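Local coordinates for protein fumarate lyase (Mesorhizobium sp., PDB 3C8T) that belongs to the fumarate lyase family of largely helical, tetrameric proteins, each subunit built around a bundle of long helices, at residues Met250-Met255 against Phe341-Leu346. Sequence-based numbering, arbitrary orientation.
Sequences MDISIM and FMLGGL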
loop_
_atom_site.group_PDB
_atom_site.type_symbol
_atom_site.label_atom_id
_atom_site.label_comp_id
_atom_site.label_asym_id
_atom_site.label_seq_id
_atom_site.Cartn_x
_atom_site.Cartn_y
_atom_site.Cartn_z
ATOM N N MET A 250 0.027 -10.395 -17.874
ATOM C CA MET A 250 1.470 -10.481 -17.945
ATOM C C MET A 250 1.852 -11.498 -19.007
ATOM O O MET A 250 2.722 -11.218 -19.848
ATOM C CB MET A 250 2.109 -10.899 -16.606
ATOM C CG MET A 250 2.573 -9.718 -15.746
ATOM S SD MET A 250 3.690 -8.480 -16.539
ATOM C CE MET A 250 5.301 -9.180 -16.231
ATOM N N ASP A 251 1.229 -12.681 -18.930
ATOM C CA ASP A 251 1.592 -13.784 -19.805
ATOM C C ASP A 251 1.328 -13.394 -21.256
ATOM O O ASP A 251 2.196 -13.498 -22.085
ATOM C CB ASP A 251 0.826 -15.076 -19.437
ATOM C CG ASP A 251 1.262 -15.665 -18.114
ATOM O OD1 ASP A 251 2.171 -15.099 -17.479
ATOM O OD2 ASP A 251 0.712 -16.709 -17.695
ATOM N N ILE A 252 0.130 -12.916 -21.550
ATOM C CA ILE A 252 -0.213 -12.518 -22.926
ATOM C C ILE A 252 0.673 -11.390 -23.477
ATOM O O ILE A 252 1.213 -11.521 -24.566
ATOM C CB ILE A 252 -1.724 -12.186 -23.069
ATOM C CG1 ILE A 252 -2.541 -13.496 -22.931
ATOM C CG2 ILE A 252 -2.014 -11.433 -24.404
ATOM C CD1 ILE A 252 -3.916 -13.304 -22.347
ATOM N N SER A 253 0.878 -10.317 -22.711
ATOM C CA SER A 253 1.696 -9.205 -23.225
ATOM C C SER A 253 3.134 -9.634 -23.483
ATOM O O SER A 253 3.765 -9.161 -24.419
ATOM C CB SER A 253 1.600 -7.953 -22.345
ATOM O OG SER A 253 2.186 -8.176 -21.116
ATOM N N ILE A 254 3.648 -10.563 -22.679
ATOM C CA ILE A 254 5.001 -11.078 -22.895
ATOM C C ILE A 254 5.008 -12.055 -24.100
ATOM O O ILE A 254 5.898 -12.018 -24.925
ATOM C CB ILE A 254 5.591 -11.723 -21.647
ATOM C CG1 ILE A 254 5.761 -10.673 -20.514
ATOM C CG2 ILE A 254 6.898 -12.502 -22.050
ATOM C CD1 ILE A 254 6.231 -11.282 -19.107
ATOM N N MET A 255 3.964 -12.844 -24.262
ATOM C CA MET A 255 3.896 -13.685 -25.461
ATOM C C MET A 255 3.754 -12.827 -26.771
ATOM O O MET A 255 3.998 -13.339 -27.867
ATOM C CB MET A 255 2.780 -14.746 -25.320
ATOM C CG MET A 255 3.051 -15.886 -24.288
ATOM S SD MET A 255 1.524 -16.856 -23.936
ATOM C CE MET A 255 1.314 -17.624 -25.470
ATOM N N PHE A 341 -13.302 -9.563 -23.483
ATOM C CA PHE A 341 -13.096 -9.175 -24.854
ATOM C C PHE A 341 -11.820 -9.780 -25.437
ATOM O O PHE A 341 -11.851 -10.360 -26.515
ATOM C CB PHE A 341 -13.029 -7.651 -24.927
ATOM C CG PHE A 341 -12.671 -7.131 -26.284
ATOM C CD1 PHE A 341 -13.637 -7.088 -27.299
ATOM C CD2 PHE A 341 -11.396 -6.665 -26.545
ATOM C CE1 PHE A 341 -13.313 -6.615 -28.577
ATOM C CE2 PHE A 341 -11.066 -6.188 -27.819
ATOM C CZ PHE A 341 -12.030 -6.171 -28.837
ATOM N N MET A 342 -10.710 -9.653 -24.702
ATOM C CA MET A 342 -9.411 -10.094 -25.153
ATOM C C MET A 342 -9.352 -11.608 -25.297
ATOM O O MET A 342 -8.869 -12.109 -26.314
ATOM C CB MET A 342 -8.289 -9.560 -24.247
ATOM C CG MET A 342 -6.881 -10.226 -24.429
ATOM S SD MET A 342 -5.667 -9.512 -23.309
ATOM C CE MET A 342 -6.035 -10.373 -21.735
ATOM N N LEU A 343 -9.836 -12.315 -24.287
ATOM C CA LEU A 343 -9.798 -13.776 -24.236
ATOM C C LEU A 343 -10.822 -14.387 -25.169
ATOM O O LEU A 343 -10.601 -15.482 -25.725
ATOM C CB LEU A 343 -10.050 -14.282 -22.800
ATOM C CG LEU A 343 -8.932 -13.972 -21.807
ATOM C CD1 LEU A 343 -9.409 -14.167 -20.345
ATOM C CD2 LEU A 343 -7.651 -14.806 -22.131
ATOM N N GLY A 344 -11.946 -13.691 -25.329
ATOM C CA GLY A 344 -12.973 -14.130 -26.236
ATOM C C GLY A 344 -12.469 -14.136 -27.670
ATOM O O GLY A 344 -12.777 -15.076 -28.421
ATOM N N GLY A 345 -11.709 -13.111 -28.065
ATOM C CA GLY A 345 -11.147 -13.028 -29.417
ATOM C C GLY A 345 -9.642 -13.246 -29.524
ATOM O O GLY A 345 -9.036 -12.876 -30.540
ATOM N N LEU A 346 -9.020 -13.858 -28.505
ATOM C CA LEU A 346 -7.548 -14.052 -28.529
ATOM C C LEU A 346 -7.065 -14.762 -29.833
ATOM O O LEU A 346 -7.633 -15.788 -30.204
ATOM C CB LEU A 346 -7.097 -14.829 -27.277
ATOM C CG LEU A 346 -5.602 -14.800 -26.972
ATOM C CD1 LEU A 346 -5.204 -13.358 -26.601
ATOM C CD2 LEU A 346 -5.228 -15.835 -25.904
#
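Ile252, near the end of helix 229-255, meets Met342 and Leu343 in the last turn of helix 315-344 and Leu346 just beyond it, joining two long helices of the mainly helical fumarate lyase fold by apolar contacts alone. The nearest CA atoms, those of Ile252 and Leu346, stay 9.4 Å apart, so side chains bridge the gap.

Two contacts use the CD1 branch of Ile252. Its CD1 meets the methyl CE of Met342 tip to tip at 3.7 Å; the Met342 chain runs extended through CG, anti to the backbone N (chi1 166°), before bending about its last torsion (chi3 80°). The Leu343 side chain lies oblique to that of Ile252; its bond to CB does not point at helix 229-255, yet its end comes nearer, with CD2 4.0 Å from Ile252 CD1, while the same side chain packs on Ala133, Leu134 and Leu137 of helix 104-140. Cys286 of helix 284-306 touches both Ile252 and Met342, and Val263 of strand 263-264 also lies against Ile252.

Beyond the helix end, Gly345 departs from helical geometry, and Leu346 follows, its bond to CB directed toward helix 229-255. There the other branch of Ile252 is used: CG2 lies 4.3 Å from Leu346 CD1.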